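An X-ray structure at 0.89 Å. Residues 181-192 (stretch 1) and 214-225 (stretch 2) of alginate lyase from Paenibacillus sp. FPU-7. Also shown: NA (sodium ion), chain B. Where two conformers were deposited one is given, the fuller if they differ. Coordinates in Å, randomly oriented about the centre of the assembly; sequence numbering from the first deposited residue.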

# COMPACT_ATOMS: atom_id res chain seq x y z
N ALA A 181 11.64 -1.53 -1.98
CA ALA A 181 11.26 -1.23 -3.34
C ALA A 181 10.48 0.09 -3.36
O ALA A 181 10.66 0.91 -2.47
N GLU A 182 9.67 0.32 -4.40
CA GLU A 182 8.91 1.56 -4.39
C GLU A 182 8.05 1.63 -3.14
O GLU A 182 7.50 0.64 -2.67
N HIS A 183 7.83 2.85 -2.65
CA HIS A 183 6.81 3.05 -1.63
C HIS A 183 5.45 2.63 -2.14
O HIS A 183 4.70 1.98 -1.40
N ILE A 184 5.12 2.99 -3.38
CA ILE A 184 3.87 2.61 -3.99
C ILE A 184 4.16 2.21 -5.44
O ILE A 184 4.75 2.98 -6.20
N ASP A 185 3.74 0.99 -5.81
CA ASP A 185 3.88 0.48 -7.18
C ASP A 185 2.48 0.23 -7.70
O ASP A 185 1.78 -0.63 -7.17
N ILE A 186 2.05 1.06 -8.67
CA ILE A 186 0.69 1.02 -9.21
C ILE A 186 0.77 0.28 -10.54
O ILE A 186 1.33 0.80 -11.50
N LYS A 187 0.25 -0.94 -10.60
CA LYS A 187 0.46 -1.77 -11.77
C LYS A 187 -0.44 -1.42 -12.95
O LYS A 187 -1.57 -0.93 -12.83
N GLU A 188 0.09 -1.77 -14.12
CA GLU A 188 -0.71 -1.83 -15.33
C GLU A 188 -1.98 -2.61 -15.07
O GLU A 188 -1.98 -3.65 -14.41
N GLY A 189 -3.08 -2.13 -15.67
CA GLY A 189 -4.39 -2.74 -15.53
C GLY A 189 -5.28 -2.11 -14.48
O GLY A 189 -6.49 -2.30 -14.53
N THR A 190 -4.67 -1.39 -13.52
CA THR A 190 -5.44 -0.69 -12.51
C THR A 190 -5.87 0.67 -13.02
O THR A 190 -5.15 1.32 -13.80
N VAL A 191 -7.02 1.12 -12.53
CA VAL A 191 -7.59 2.41 -12.90
C VAL A 191 -7.99 3.17 -11.64
O VAL A 191 -8.66 2.63 -10.78
N GLY A 192 -7.61 4.45 -11.58
CA GLY A 192 -8.18 5.35 -10.60
C GLY A 192 -7.55 5.34 -9.21
O GLY A 192 -8.18 5.79 -8.26
N PHE A 214 9.96 6.91 -5.52
CA PHE A 214 8.93 6.74 -4.50
C PHE A 214 7.72 5.97 -5.02
O PHE A 214 7.16 5.12 -4.33
N ILE A 215 7.27 6.38 -6.22
CA ILE A 215 6.10 5.80 -6.84
C ILE A 215 6.47 5.48 -8.29
O ILE A 215 7.14 6.27 -8.96
N ASP A 216 6.01 4.33 -8.77
CA ASP A 216 5.99 4.01 -10.19
C ASP A 216 4.54 3.81 -10.58
O ASP A 216 3.84 3.01 -9.96
N VAL A 217 4.10 4.55 -11.60
CA VAL A 217 2.72 4.53 -12.07
C VAL A 217 2.68 3.81 -13.41
O VAL A 217 3.17 4.33 -14.41
N LYS A 218 2.15 2.62 -13.38
CA LYS A 218 1.91 1.82 -14.60
C LYS A 218 0.41 1.64 -14.94
O LYS A 218 -0.07 1.20 -16.05
N GLY A 219 -0.48 1.97 -13.95
CA GLY A 219 -1.91 2.01 -14.17
C GLY A 219 -2.34 3.33 -14.79
O GLY A 219 -1.52 4.18 -15.11
N ASN A 220 -3.65 3.44 -14.98
CA ASN A 220 -4.27 4.60 -15.60
C ASN A 220 -5.04 5.41 -14.58
O ASN A 220 -5.50 4.91 -13.54
N ASP A 221 -5.22 6.70 -14.91
CA ASP A 221 -6.05 7.60 -14.12
C ASP A 221 -5.59 7.73 -12.67
O ASP A 221 -6.40 8.01 -11.78
N ALA A 222 -4.31 7.55 -12.43
CA ALA A 222 -3.79 7.71 -11.08
C ALA A 222 -3.77 9.18 -10.72
O ALA A 222 -3.50 10.04 -11.56
N VAL A 223 -4.08 9.50 -9.47
CA VAL A 223 -4.05 10.85 -8.94
C VAL A 223 -3.10 10.86 -7.76
O VAL A 223 -3.37 10.22 -6.75
N ILE A 224 -2.00 11.59 -7.91
CA ILE A 224 -0.92 11.67 -6.94
C ILE A 224 -0.92 13.13 -6.47
O ILE A 224 -0.41 14.00 -7.20
N ARG A 225 -1.51 13.40 -5.32
CA ARG A 225 -1.75 14.77 -4.90
C ARG A 225 -1.35 15.03 -3.46
O ARG A 225 -1.63 14.27 -2.54

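Stretches 1 and 2 lie side by side as neighbouring parallel strands, 184-186 against 215-217, so their side chains alternate in step: I184, I186, I215 and V217 occupy one face of the sheet, D185 and D216 the other. At the corner, F214 (chi1 m) directs its CA-to-CB bond sideways, and its contribution comes from the backbone: its O accepts a hydrogen bond from I184 N (3.1 Å) and lies 3.7 Å from E182 CB.

I215 (m, t) begins the apolar face. Its CG1 lies 4.2 Å from CB of I184, which has the same m, t rotamer, and its CG2 is 4.2 Å from CD1 of I186. On the charged face, D216 (t) takes a hydrogen bond from I186 N through its O (2.9 Å), while its CB sits 3.8 Å from E182 OE2. The carboxylates crowd here, with D216 OD2 4.1 Å from E182 OE2 and 4.5 Å from D185 OD1, and nearby cations offset the negative charge. A sodium ion is held by E182 OE1 and D185 OD2, both at 2.5 Å, by three waters, and by one atom from elsewhere in the structure. Water 1, one of these ligands, also donates to E182 OE2 (2.5 Å).

V217 (t) returns to the apolar face, its CG2 4.3 Å from I186 CD1. K218 (m, t, m, t) points toward stretch 1 and ties the acidic side chains together: its NZ forms salt bridges of 2.8 Å with D216 OD2 and with D185 OD1. D185 OD2 in turn pairs with K187 NZ at 2.8 Å, so the two lysine nitrogens, K187 NZ and K218 NZ, come within 3.5 Å despite their like charge. K218 CB also meets E188 OE1 at 3.6 Å.

G219 has no side chain, and the space is needed: a CB would point toward stretch 1 and clash with T190 OG1 and K187 O. T190 (p) instead closes its own turn, OG1 donating to K187 O (2.8 Å). Water 3 bridges the stretches by donating to T190 OG1 (2.9 Å) and N220 O (3.1 Å). The N220 side chain (m) lies sideways and is bonded elsewhere in the structure, whereas its N donates to T190 O (2.9 Å).

D221 (m) points toward stretch 1, bringing OD2 3.6 Å from CG1 of V191 (t). Beyond it, A222 CB and I224 CD1 (I224 is m, m) approach I186 CD1 at 4.3 and 4.1 Å, extending the apolar cluster around I186 (m, t).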

# COMPACT_ATOMS: atom_id res chain seq x y z
CB ALA A 181 10.54 -2.42 -4.00
CB GLU A 182 7.98 1.71 -5.60
CG GLU A 182 8.66 1.74 -6.95
CD GLU A 182 8.88 0.38 -7.58
OE1 GLU A 182 8.63 -0.66 -6.98
OE2 GLU A 182 9.31 0.44 -8.80
CB HIS A 183 6.84 4.49 -1.12
CG HIS A 183 8.04 4.74 -0.28
ND1 HIS A 183 8.14 5.85 0.54
CD2 HIS A 183 9.13 3.97 -0.04
CE1 HIS A 183 9.30 5.77 1.17
NE2 HIS A 183 9.92 4.66 0.83
CB ILE A 184 2.81 3.70 -3.97
CG1 ILE A 184 2.63 4.22 -2.52
CG2 ILE A 184 1.48 3.19 -4.53
CD1 ILE A 184 1.84 5.47 -2.42
CB ASP A 185 4.75 -0.76 -7.19
CG ASP A 185 5.17 -1.21 -8.57
OD1 ASP A 185 4.83 -0.57 -9.54
OD2 ASP A 185 5.93 -2.24 -8.63
CB ILE A 186 0.14 2.43 -9.38
CG1 ILE A 186 0.12 3.17 -8.04
CG2 ILE A 186 -1.24 2.38 -10.01
CD1 ILE A 186 -0.26 4.63 -8.12
CB LYS A 187 0.24 -3.25 -11.42
CG LYS A 187 1.27 -3.77 -10.42
CD LYS A 187 2.69 -3.64 -11.00
CE LYS A 187 3.80 -4.19 -10.18
NZ LYS A 187 5.16 -3.88 -10.71
CB GLU A 188 0.11 -2.45 -16.47
CG GLU A 188 0.64 -3.88 -16.23
CD GLU A 188 2.03 -3.99 -15.61
OE1 GLU A 188 2.42 -3.13 -14.78
OE2 GLU A 188 2.71 -4.99 -15.96
CB THR A 190 -4.64 -0.52 -11.20
OG1 THR A 190 -3.56 0.42 -11.37
CG2 THR A 190 -4.14 -1.84 -10.66
CB VAL A 191 -8.81 2.22 -13.83
CG1 VAL A 191 -9.49 3.46 -14.11
CG2 VAL A 191 -8.41 1.51 -15.12
CB PHE A 214 8.44 8.08 -3.93
CG PHE A 214 9.50 9.01 -3.38
CD1 PHE A 214 10.35 8.64 -2.33
CD2 PHE A 214 9.62 10.29 -3.89
CE1 PHE A 214 11.30 9.54 -1.85
CE2 PHE A 214 10.55 11.17 -3.40
CZ PHE A 214 11.39 10.80 -2.37
CB ILE A 215 4.88 6.76 -6.83
CG1 ILE A 215 4.60 7.24 -5.40
CG2 ILE A 215 3.66 6.07 -7.44
CD1 ILE A 215 3.43 8.20 -5.27
CB ASP A 216 6.82 2.78 -10.53
CG ASP A 216 7.09 2.61 -12.02
OD1 ASP A 216 6.83 3.56 -12.79
OD2 ASP A 216 7.60 1.52 -12.37
CB VAL A 217 2.11 5.92 -12.22
CG1 VAL A 217 0.66 5.80 -12.66
CG2 VAL A 217 2.25 6.72 -10.94
CB LYS A 218 2.62 0.48 -14.51
CG LYS A 218 4.10 0.62 -14.76
CD LYS A 218 4.91 -0.47 -14.15
CE LYS A 218 4.90 -0.26 -12.67
NZ LYS A 218 6.12 -0.78 -12.00
CB ASN A 220 -5.20 4.21 -16.74
CG ASN A 220 -4.42 3.77 -17.97
OD1 ASN A 220 -3.19 3.74 -17.97
ND2 ASN A 220 -5.13 3.42 -19.02
CB ASP A 221 -7.54 7.25 -14.21
CG ASP A 221 -8.08 7.25 -15.63
OD1 ASP A 221 -7.43 7.84 -16.52
OD2 ASP A 221 -9.17 6.65 -15.82
CB ALA A 222 -2.39 7.12 -10.97
CB VAL A 223 -5.44 11.34 -8.55
CG1 VAL A 223 -5.37 12.72 -7.92
CG2 VAL A 223 -6.36 11.36 -9.77
CB ILE A 224 0.42 11.25 -7.56
CG1 ILE A 224 0.30 9.92 -8.32
CG2 ILE A 224 1.53 11.33 -6.53
CD1 ILE A 224 -0.12 8.73 -7.52
CB ARG A 225 -3.24 15.16 -5.11
CG ARG A 225 -4.24 14.37 -4.35
CD ARG A 225 -5.65 14.81 -4.67
NE ARG A 225 -6.66 13.99 -3.99
CZ ARG A 225 -7.83 13.66 -4.47
NH1 ARG A 225 -8.21 14.07 -5.67
NH2 ARG A 225 -8.61 12.89 -3.76
NA NA B . 8.19 -2.93 -7.92
O HOH W 1 9.14 -1.87 -9.82
O HOH W 2 7.72 -4.98 -9.12
O HOH W 3 -4.34 3.18 -11.29
O HOH W 4 10.46 -3.60 -7.53